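Local coordinates for protein POU domain, class 6, transcription factor 1 (Homo sapiens, PDB 3D1N) that acts as a POU-family transcription factor, binding regulatory DNA through a POU-specific domain and a homeodomain, probably with preference for a variant of the octamer motif, at residues F9-K14 with E48-T53. The protein carries 2 engineered substitutions. Numbering follows the deposited sequence.
Sequences FAKNFK and EKLDIT. With nucleotides of chain C.
K14 crosses the side chain of E48 at about a right angle, with K14 CB 3.7 Å from E48 OE2 and CE beside OE1. The lysine bends at chi3 (-97°), which fixes where CE goes, and its charged end stops short of an ion pair: K14 NZ is 4.1 Å from E48 OE1 and 3.8 Å from OP1 of the nucleotide DA11 of chain C. An alanine here keeps CB against OE2 but lacks CG to NZ, which would probably open a gap beside OE1 and weaken the positive charge around the DA11 phosphate. E48 itself is buried; its chain runs extended beyond CG and carries the carboxylate in to the helix 4-18 side. There OE2 also sits at the edge of the F13 ring, near its plane and 3.9 Å from F13 CD2, with ring and carboxylate planes 72° apart. The acid is satisfied from elsewhere in the domain: Q24 NE2 hydrogen-bonds to OE1, and R17 forms a salt bridge with OE2. Farther from the DNA, A10 and L50 make an apolar contact: A10 points its CB at L50, whose CD2 packs on it at 3.5 Å. K11 NZ ends 3.8 Å from E48 O, too far for a hydrogen bond. L50 has positive phi (64°) in the Schellman motif that ends helix 41-49, and from there its side chain is directed toward helix 4-18. Next to it, K49 points away from helix 4-18 and passes its CE 3.2 Å from OP1 of DA11 of chain C. All of this lies in the POU-specific domain, an all-helical helix-turn-helix DNA-binding unit: the last turn of helix 41-49 and the start of the loop after it pack on helix 4-18, whose F9 and F13 touch helix 54-73.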
ATOM      1  N   PHE K   9      13.440 -10.810 -18.062  1.00101.21           N
ATOM      2  CA  PHE K   9      14.189  -9.608 -17.714  1.00 93.30           C
ATOM      3  C   PHE K   9      13.189  -8.559 -17.288  1.00106.23           C
ATOM      4  O   PHE K   9      13.506  -7.655 -16.518  1.00108.49           O
ATOM      5  CB  PHE K   9      14.995  -9.090 -18.894  1.00 85.72           C
ATOM      6  CG  PHE K   9      15.748  -7.813 -18.609  1.00 89.04           C
ATOM      7  CD1 PHE K   9      17.064  -7.846 -18.189  1.00 90.20           C
ATOM      8  CD2 PHE K   9      15.149  -6.578 -18.784  1.00101.29           C
ATOM      9  CE1 PHE K   9      17.759  -6.677 -17.938  1.00 88.05           C
ATOM     10  CE2 PHE K   9      15.847  -5.401 -18.531  1.00100.53           C
ATOM     11  CZ  PHE K   9      17.155  -5.456 -18.109  1.00 88.06           C
ATOM     12  N   ALA K  10      11.972  -8.681 -17.805  1.00103.42           N
ATOM     13  CA  ALA K  10      10.877  -7.851 -17.342  1.00108.10           C
ATOM     14  C   ALA K  10      10.688  -8.105 -15.853  1.00117.78           C
ATOM     15  O   ALA K  10      11.086  -7.291 -15.012  1.00107.84           O
ATOM     16  CB  ALA K  10       9.604  -8.178 -18.102  1.00104.45           C
ATOM     17  N   LYS K  11      10.100  -9.258 -15.545  1.00117.27           N
ATOM     18  CA  LYS K  11       9.821  -9.664 -14.171  1.00115.50           C
ATOM     19  C   LYS K  11      10.959  -9.332 -13.210  1.00108.41           C
ATOM     20  O   LYS K  11      10.761  -8.616 -12.226  1.00101.41           O
ATOM     21  CB  LYS K  11       9.486 -11.157 -14.121  1.00104.85           C
ATOM     22  CG  LYS K  11       8.019 -11.449 -14.424  1.00121.85           C
ATOM     23  CD  LYS K  11       7.458 -10.471 -15.461  1.00123.47           C
ATOM     24  CE  LYS K  11       5.951 -10.273 -15.298  1.00124.85           C
ATOM     25  NZ  LYS K  11       5.433  -9.121 -16.103  1.00101.22           N
ATOM     26  N   ASN K  12      12.152  -9.831 -13.515  1.00103.62           N
ATOM     27  CA  ASN K  12      13.294  -9.653 -12.628  1.00109.12           C
ATOM     28  C   ASN K  12      13.770  -8.214 -12.493  1.00104.54           C
ATOM     29  O   ASN K  12      14.192  -7.798 -11.414  1.00104.37           O
ATOM     30  CB  ASN K  12      14.449 -10.569 -13.032  1.00111.61           C
ATOM     31  CG  ASN K  12      14.178 -12.021 -12.690  1.00118.34           C
ATOM     32  OD1 ASN K  12      14.902 -12.626 -11.903  1.00119.18           O
ATOM     33  ND2 ASN K  12      13.113 -12.580 -13.262  1.00118.07           N
ATOM     34  N   PHE K  13      13.696  -7.451 -13.578  1.00 97.94           N
ATOM     35  CA  PHE K  13      14.115  -6.057 -13.520  1.00107.99           C
ATOM     36  C   PHE K  13      13.336  -5.290 -12.461  1.00103.27           C
ATOM     37  O   PHE K  13      13.919  -4.545 -11.672  1.00 95.64           O
ATOM     38  CB  PHE K  13      13.944  -5.359 -14.866  1.00 96.59           C
ATOM     39  CG  PHE K  13      14.248  -3.891 -14.818  1.00 96.55           C
ATOM     40  CD1 PHE K  13      15.535  -3.433 -15.038  1.00 94.76           C
ATOM     41  CD2 PHE K  13      13.250  -2.969 -14.535  1.00 92.36           C
ATOM     42  CE1 PHE K  13      15.823  -2.083 -14.990  1.00 85.66           C
ATOM     43  CE2 PHE K  13      13.531  -1.618 -14.483  1.00 86.72           C
ATOM     44  CZ  PHE K  13      14.821  -1.173 -14.713  1.00 79.99           C
ATOM     45  N   LYS K  14      12.017  -5.461 -12.465  1.00102.30           N
ATOM     46  CA  LYS K  14      11.160  -4.782 -11.502  1.00 97.67           C
ATOM     47  C   LYS K  14      11.653  -5.037 -10.087  1.00102.81           C
ATOM     48  O   LYS K  14      11.939  -4.091  -9.346  1.00 89.99           O
ATOM     49  CB  LYS K  14       9.703  -5.236 -11.639  1.00 94.92           C
ATOM     50  CG  LYS K  14       8.924  -5.184 -10.327  1.00 94.77           C
ATOM     51  CD  LYS K  14       7.410  -5.203 -10.532  1.00 94.82           C
ATOM     52  CE  LYS K  14       6.818  -3.794 -10.501  1.00 91.90           C
ATOM     53  NZ  LYS K  14       5.355  -3.795 -10.198  1.00 70.12           N
ATOM     54  N   GLU K  48       8.186  -2.663 -17.664  1.00 81.40           N
ATOM     55  CA  GLU K  48       8.002  -3.655 -16.622  1.00 62.78           C
ATOM     56  C   GLU K  48       6.778  -4.503 -16.876  1.00 74.49           C
ATOM     57  O   GLU K  48       6.853  -5.731 -16.900  1.00 78.30           O
ATOM     58  CB  GLU K  48       7.840  -2.951 -15.287  1.00 75.49           C
ATOM     59  CG  GLU K  48       9.093  -2.273 -14.803  1.00 83.03           C
ATOM     60  CD  GLU K  48       9.017  -1.941 -13.334  1.00 88.98           C
ATOM     61  OE1 GLU K  48       7.891  -1.943 -12.788  1.00 85.68           O
ATOM     62  OE2 GLU K  48      10.081  -1.685 -12.728  1.00100.41           O
ATOM     63  N   LYS K  49       5.648  -3.828 -17.061  1.00 81.05           N
ATOM     64  CA  LYS K  49       4.366  -4.494 -17.249  1.00 84.22           C
ATOM     65  C   LYS K  49       4.244  -5.143 -18.622  1.00 87.18           C
ATOM     66  O   LYS K  49       3.252  -5.823 -18.906  1.00 83.45           O
ATOM     67  CB  LYS K  49       3.223  -3.505 -17.040  1.00 84.51           C
ATOM     68  CG  LYS K  49       2.925  -3.201 -15.579  1.00 90.85           C
ATOM     69  CD  LYS K  49       2.253  -4.380 -14.890  1.00 74.14           C
ATOM     70  CE  LYS K  49       1.020  -3.922 -14.111  1.00 83.87           C
ATOM     71  NZ  LYS K  49      -0.106  -3.495 -15.010  1.00 75.08           N
ATOM     72  N   LEU K  50       5.258  -4.930 -19.461  1.00 93.17           N
ATOM     73  CA  LEU K  50       5.280  -5.445 -20.834  1.00 89.44           C
ATOM     74  C   LEU K  50       4.172  -4.841 -21.690  1.00 75.11           C
ATOM     75  O   LEU K  50       3.358  -5.563 -22.263  1.00 89.17           O
ATOM     76  CB  LEU K  50       5.177  -6.975 -20.857  1.00 82.93           C
ATOM     77  CG  LEU K  50       6.318  -7.749 -20.194  1.00104.37           C
ATOM     78  CD1 LEU K  50       6.014  -9.246 -20.161  1.00108.28           C
ATOM     79  CD2 LEU K  50       7.643  -7.469 -20.901  1.00 85.27           C
ATOM     80  N   ASP K  51       4.134  -3.516 -21.754  1.00 74.40           N
ATOM     81  CA  ASP K  51       3.202  -2.825 -22.632  1.00 79.07           C
ATOM     82  C   ASP K  51       3.988  -2.035 -23.659  1.00 76.10           C
ATOM     83  O   ASP K  51       3.978  -0.801 -23.666  1.00 69.42           O
ATOM     84  CB  ASP K  51       2.267  -1.902 -21.853  1.00 88.79           C
ATOM     85  CG  ASP K  51       1.097  -1.421 -22.694  1.00 93.01           C
ATOM     86  OD1 ASP K  51       1.330  -0.809 -23.759  1.00 73.25           O
ATOM     87  OD2 ASP K  51      -0.060  -1.658 -22.290  1.00108.52           O
ATOM     88  N   ILE K  52       4.694  -2.773 -24.506  1.00 82.27           N
ATOM     89  CA  ILE K  52       5.406  -2.207 -25.636  1.00 90.25           C
ATOM     90  C   ILE K  52       5.505  -3.280 -26.707  1.00 90.48           C
ATOM     91  O   ILE K  52       5.367  -4.474 -26.416  1.00 76.22           O
ATOM     92  CB  ILE K  52       6.818  -1.765 -25.250  1.00 84.96           C
ATOM     93  CG1 ILE K  52       7.551  -2.909 -24.554  1.00 62.74           C
ATOM     94  CG2 ILE K  52       6.772  -0.538 -24.351  1.00 85.97           C
ATOM     95  CD1 ILE K  52       8.872  -2.488 -23.981  1.00 75.54           C
ATOM     96  N   THR K  53       5.729  -2.853 -27.945  1.00 98.83           N
ATOM     97  CA  THR K  53       5.939  -3.786 -29.040  1.00 84.99           C
ATOM     98  C   THR K  53       7.193  -4.575 -28.734  1.00 88.63           C
ATOM     99  O   THR K  53       8.193  -4.008 -28.285  1.00 85.10           O
ATOM    100  CB  THR K  53       6.179  -3.055 -30.371  1.00 88.25           C
ATOM    101  OG1 THR K  53       5.815  -1.678 -30.242  1.00 77.48           O
ATOM    102  CG2 THR K  53       5.375  -3.705 -31.499  1.00107.82           C
TER
ATOM    103  P    DA C  11       3.204  -0.517 -12.356  1.00 69.03           P
ATOM    104  OP1  DA C  11       2.795  -1.945 -12.348  1.00 54.49           O
ATOM    105  OP2  DA C  11       4.509  -0.142 -12.945  1.00 54.37           O
ATOM    106  O5'  DA C  11       1.969   0.297 -12.966  1.00 52.95           O
ATOM    107  C5'  DA C  11       0.675  -0.169 -12.565  1.00 51.77           C
ATOM    108  C4'  DA C  11      -0.471   0.659 -13.135  1.00 63.51           C
ATOM    109  O4'  DA C  11      -0.160   2.064 -13.006  1.00 57.37           O
ATOM    110  C3'  DA C  11      -0.774   0.424 -14.608  1.00 46.46           C
ATOM    111  O3'  DA C  11      -2.089  -0.087 -14.727  1.00 59.26           O
ATOM    112  C2'  DA C  11      -0.603   1.798 -15.266  1.00 57.93           C
ATOM    113  C1'  DA C  11      -0.658   2.780 -14.104  1.00 37.48           C
ATOM    114  N9   DA C  11       0.205   3.958 -14.170  1.00 39.21           N
ATOM    115  C8   DA C  11       1.586   4.010 -14.156  1.00 37.23           C
ATOM    116  N7   DA C  11       2.070   5.247 -14.195  1.00 32.97           N
ATOM    117  C5   DA C  11       0.927   6.049 -14.229  1.00 35.62           C
ATOM    118  C6   DA C  11       0.739   7.451 -14.278  1.00 38.97           C
ATOM    119  N6   DA C  11       1.746   8.328 -14.292  1.00 28.13           N
ATOM    120  N1   DA C  11      -0.529   7.920 -14.304  1.00 34.93           N
ATOM    121  C2   DA C  11      -1.529   7.026 -14.278  1.00 42.01           C
ATOM    122  N3   DA C  11      -1.486   5.690 -14.231  1.00 32.13           N
ATOM    123  C4   DA C  11      -0.220   5.268 -14.208  1.00 22.08           C
TER